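Local coordinates for protein CRISPR-associated endonuclease Cas9 (Campylobacter jejuni subsp. jejuni serotype O:2, PDB 5X2H) that is an RNA-guided endonuclease of bacterial adaptive immunity, using crRNA and tracrRNA to target invading DNA and, in its full-length form, cleave both of its strands, at residues 462-466 with 497-502. Numbering follows the deposited sequence.
Sequences IKEYR and LVLNYT. With nucleotides of chain B.
Ile462 and Val498 bring the helices 456-476 and 493-505 together in the RNase H-like RuvC nuclease domain; the local axes come within 11.7 Å and run at 45° to each other. The wide spacing is bridged by large side chains: all seven residues that touch are buried, and Tyr465, Ile462 and Tyr501 carry the largest share of the buried surface. Tyr465, its CG anti to the backbone N, lies with one ring face against Val498, whose CG1 stands 3.7 Å from the ring centroid and 21° off the normal, a CH-pi contact displaced toward the rim. Phe13 meets the Tyr465 ring edge-to-face, while Ile15 and Ile484, from two strands of the central sheet, touch both Tyr465 and Val498. The pair thus joins the helices to the sheet; the side chain of Tyr465 lies about 10 Å from that of Asp14, and that of Val498 about 10 Å from that of Glu485, both predicted magnesium ligands. Ile462 sends CG2 to within 3.5 Å of Tyr501 CE2 and crosses Leu497 nearly at a right angle. The Tyr501 hydroxyl bonds to the Pro442 carbonyl. Arg466, whose CD passes 3.7 Å from Tyr501 OH, extends to the guide RNA: NH1 and NH2 hold OP2 and OP1 of U74 of chain B in nearly straight bonds, with the phosphorus in the guanidinium plane, and NE binds the Leu441 carbonyl, fixing the group's rotation. Two successive hydrogen bonds complete the interface: Tyr465 OH donates to Thr502 OG1 (2.8 Å), and Thr502 OG1 donates to Val498 O (2.6 Å), reaching the carbonyl plane from the face opposite to that used by Thr502 N.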
loop_
_atom_site.group_PDB
_atom_site.type_symbol
_atom_site.label_atom_id
_atom_site.label_comp_id
_atom_site.label_asym_id
_atom_site.label_seq_id
_atom_site.Cartn_x
_atom_site.Cartn_y
_atom_site.Cartn_z
ATOM N N ILE A 462 -8.391 3.940 13.512
ATOM C CA ILE A 462 -8.596 5.254 14.109
ATOM C C ILE A 462 -9.893 5.870 13.605
ATOM O O ILE A 462 -10.622 6.524 14.361
ATOM C CB ILE A 462 -7.385 6.158 13.822
ATOM C CG1 ILE A 462 -6.118 5.537 14.408
ATOM C CG2 ILE A 462 -7.609 7.556 14.381
ATOM C CD1 ILE A 462 -4.867 6.345 14.149
ATOM N N LYS A 463 -10.206 5.663 12.326
ATOM C CA LYS A 463 -11.445 6.192 11.765
ATOM C C LYS A 463 -12.660 5.617 12.485
ATOM O O LYS A 463 -13.556 6.359 12.904
ATOM C CB LYS A 463 -11.500 5.891 10.267
ATOM C CG LYS A 463 -12.874 6.021 9.639
ATOM C CD LYS A 463 -13.409 4.658 9.232
ATOM C CE LYS A 463 -14.462 4.776 8.145
ATOM N NZ LYS A 463 -14.082 3.968 6.955
ATOM N N GLU A 464 -12.696 4.293 12.650
ATOM C CA GLU A 464 -13.819 3.665 13.337
ATOM C C GLU A 464 -13.862 4.043 14.810
ATOM O O GLU A 464 -14.946 4.097 15.401
ATOM C CB GLU A 464 -13.752 2.145 13.177
ATOM C CG GLU A 464 -14.037 1.657 11.765
ATOM C CD GLU A 464 -15.475 1.904 11.336
ATOM O OE1 GLU A 464 -15.703 2.152 10.132
ATOM O OE2 GLU A 464 -16.377 1.853 12.200
ATOM N N TYR A 465 -12.704 4.305 15.421
ATOM C CA TYR A 465 -12.708 4.815 16.787
ATOM C C TYR A 465 -13.367 6.185 16.854
ATOM O O TYR A 465 -14.183 6.444 17.746
ATOM C CB TYR A 465 -11.282 4.877 17.335
ATOM C CG TYR A 465 -11.132 5.774 18.545
ATOM C CD1 TYR A 465 -11.600 5.378 19.794
ATOM C CD2 TYR A 465 -10.519 7.017 18.441
ATOM C CE1 TYR A 465 -11.467 6.198 20.903
ATOM C CE2 TYR A 465 -10.379 7.844 19.542
ATOM C CZ TYR A 465 -10.852 7.430 20.771
ATOM O OH TYR A 465 -10.712 8.251 21.869
ATOM N N ARG A 466 -13.036 7.070 15.910
ATOM C CA ARG A 466 -13.628 8.402 15.905
ATOM C C ARG A 466 -15.131 8.340 15.666
ATOM O O ARG A 466 -15.901 9.037 16.336
ATOM C CB ARG A 466 -12.953 9.274 14.845
ATOM C CG ARG A 466 -13.722 10.544 14.529
ATOM C CD ARG A 466 -12.977 11.432 13.551
ATOM N NE ARG A 466 -13.724 12.655 13.271
ATOM C CZ ARG A 466 -14.573 12.794 12.258
ATOM N NH1 ARG A 466 -14.776 11.786 11.420
ATOM N NH2 ARG A 466 -15.215 13.940 12.079
ATOM N N LEU A 497 -0.954 6.457 20.430
ATOM C CA LEU A 497 -1.318 7.403 19.381
ATOM C C LEU A 497 -2.760 7.867 19.539
ATOM O O LEU A 497 -3.047 9.069 19.486
ATOM C CB LEU A 497 -1.108 6.766 18.008
ATOM C CG LEU A 497 -1.380 7.659 16.797
ATOM C CD1 LEU A 497 -0.439 8.859 16.793
ATOM C CD2 LEU A 497 -1.230 6.860 15.525
ATOM N N VAL A 498 -3.685 6.923 19.722
ATOM C CA VAL A 498 -5.090 7.278 19.904
ATOM C C VAL A 498 -5.265 8.132 21.154
ATOM O O VAL A 498 -6.076 9.066 21.179
ATOM C CB VAL A 498 -5.957 6.006 19.956
ATOM C CG1 VAL A 498 -7.375 6.340 20.374
ATOM C CG2 VAL A 498 -5.955 5.311 18.600
ATOM N N LEU A 499 -4.495 7.837 22.202
ATOM C CA LEU A 499 -4.603 8.591 23.446
ATOM C C LEU A 499 -4.136 10.031 23.261
ATOM O O LEU A 499 -4.833 10.973 23.661
ATOM C CB LEU A 499 -3.802 7.892 24.545
ATOM C CG LEU A 499 -3.747 8.547 25.927
ATOM C CD1 LEU A 499 -3.922 7.500 27.017
ATOM C CD2 LEU A 499 -2.438 9.302 26.120
ATOM N N ASN A 500 -2.956 10.225 22.664
ATOM C CA ASN A 500 -2.455 11.578 22.434
ATOM C C ASN A 500 -3.355 12.341 21.471
ATOM O O ASN A 500 -3.564 13.549 21.626
ATOM C CB ASN A 500 -1.025 11.529 21.896
ATOM C CG ASN A 500 -0.032 11.026 22.919
ATOM O OD1 ASN A 500 -0.101 11.378 24.097
ATOM N ND2 ASN A 500 0.905 10.198 22.474
ATOM N N TYR A 501 -3.892 11.647 20.467
ATOM C CA TYR A 501 -4.808 12.268 19.517
ATOM C C TYR A 501 -6.116 12.674 20.188
ATOM O O TYR A 501 -6.730 13.673 19.795
ATOM C CB TYR A 501 -5.022 11.300 18.349
ATOM C CG TYR A 501 -6.264 11.455 17.495
ATOM C CD1 TYR A 501 -6.643 12.684 16.966
ATOM C CD2 TYR A 501 -7.019 10.339 17.154
ATOM C CE1 TYR A 501 -7.772 12.800 16.165
ATOM C CE2 TYR A 501 -8.137 10.443 16.356
ATOM C CZ TYR A 501 -8.510 11.670 15.861
ATOM O OH TYR A 501 -9.631 11.756 15.066
ATOM N N THR A 502 -6.533 11.949 21.225
ATOM C CA THR A 502 -7.792 12.274 21.886
ATOM C C THR A 502 -7.632 13.429 22.871
ATOM O O THR A 502 -8.481 14.325 22.918
ATOM C CB THR A 502 -8.350 11.040 22.594
ATOM O OG1 THR A 502 -8.508 9.975 21.646
ATOM C CG2 THR A 502 -9.701 11.348 23.223
ATOM P P U B 74 -16.946 13.648 9.003
ATOM O OP1 U B 74 -17.128 14.599 10.128
ATOM O OP2 U B 74 -16.806 12.200 9.296
ATOM O "O5'" U B 74 -18.157 13.827 7.983
ATOM C "C5'" U B 74 -18.502 15.106 7.469
ATOM C "C4'" U B 74 -19.415 14.998 6.272
ATOM O "O4'" U B 74 -18.779 14.210 5.235
ATOM C "C3'" U B 74 -20.748 14.301 6.506
ATOM O "O3'" U B 74 -21.719 15.168 7.066
ATOM C "C2'" U B 74 -21.123 13.804 5.112
ATOM O "O2'" U B 74 -21.738 14.837 4.357
ATOM C "C1'" U B 74 -19.753 13.502 4.498
ATOM N N1 U B 74 -19.421 12.058 4.509
ATOM C C2 U B 74 -19.926 11.285 3.481
ATOM O O2 U B 74 -20.623 11.741 2.593
ATOM N N3 U B 74 -19.587 9.955 3.528
ATOM C C4 U B 74 -18.807 9.333 4.481
ATOM O O4 U B 74 -18.589 8.122 4.392
ATOM C C5 U B 74 -18.320 10.202 5.511
ATOM C C6 U B 74 -18.635 11.500 5.490
ATOM P P G B 72 -10.532 4.740 5.817
ATOM O OP1 G B 72 -10.710 4.217 7.193
ATOM O OP2 G B 72 -11.477 4.340 4.749
ATOM O "O5'" G B 72 -10.544 6.337 5.865
ATOM C "C5'" G B 72 -9.638 7.056 6.687
ATOM C "C4'" G B 72 -9.640 8.532 6.363
ATOM O "O4'" G B 72 -9.288 8.736 4.968
ATOM C "C3'" G B 72 -10.971 9.253 6.505
ATOM O "O3'" G B 72 -11.295 9.579 7.842
ATOM C "C2'" G B 72 -10.777 10.468 5.611
ATOM O "O2'" G B 72 -9.954 11.433 6.249
ATOM C "C1'" G B 72 -9.988 9.853 4.454
ATOM N N9 G B 72 -10.891 9.393 3.383
ATOM C C8 G B 72 -11.132 8.098 2.989
ATOM N N7 G B 72 -12.000 8.016 2.017
ATOM C C5 G B 72 -12.360 9.331 1.758
ATOM C C6 G B 72 -13.269 9.872 0.810
ATOM O O6 G B 72 -13.961 9.279 -0.025
ATOM N N1 G B 72 -13.330 11.261 0.892
ATOM C C2 G B 72 -12.609 12.035 1.768
ATOM N N2 G B 72 -12.809 13.359 1.693
ATOM N N3 G B 72 -11.760 11.543 2.657
ATOM C C4 G B 72 -11.684 10.195 2.595
ATOM P P G B 73 -12.834 9.621 8.307
ATOM O OP1 G B 73 -12.856 9.868 9.770
ATOM O OP2 G B 73 -13.523 8.433 7.740
ATOM O "O5'" G B 73 -13.434 10.896 7.565
ATOM C "C5'" G B 73 -13.039 12.209 7.926
ATOM C "C4'" G B 73 -13.669 13.239 7.022
ATOM O "O4'" G B 73 -13.387 12.908 5.639
ATOM C "C3'" G B 73 -15.186 13.343 7.074
ATOM O "O3'" G B 73 -15.652 14.116 8.168
ATOM C "C2'" G B 73 -15.523 13.951 5.718
ATOM O "O2'" G B 73 -15.293 15.350 5.725
ATOM C "C1'" G B 73 -14.471 13.296 4.821
ATOM N N9 G B 73 -14.996 12.103 4.130
ATOM C C8 G B 73 -14.723 10.787 4.414
ATOM N N7 G B 73 -15.344 9.959 3.621
ATOM C C5 G B 73 -16.071 10.775 2.764
ATOM C C6 G B 73 -16.941 10.448 1.690
ATOM O O6 G B 73 -17.251 9.329 1.267
ATOM N N1 G B 73 -17.467 11.586 1.086
ATOM C C2 G B 73 -17.195 12.877 1.467
ATOM N N2 G B 73 -17.797 13.849 0.767
ATOM N N3 G B 73 -16.389 13.193 2.466
ATOM C C4 G B 73 -15.866 12.102 3.066
#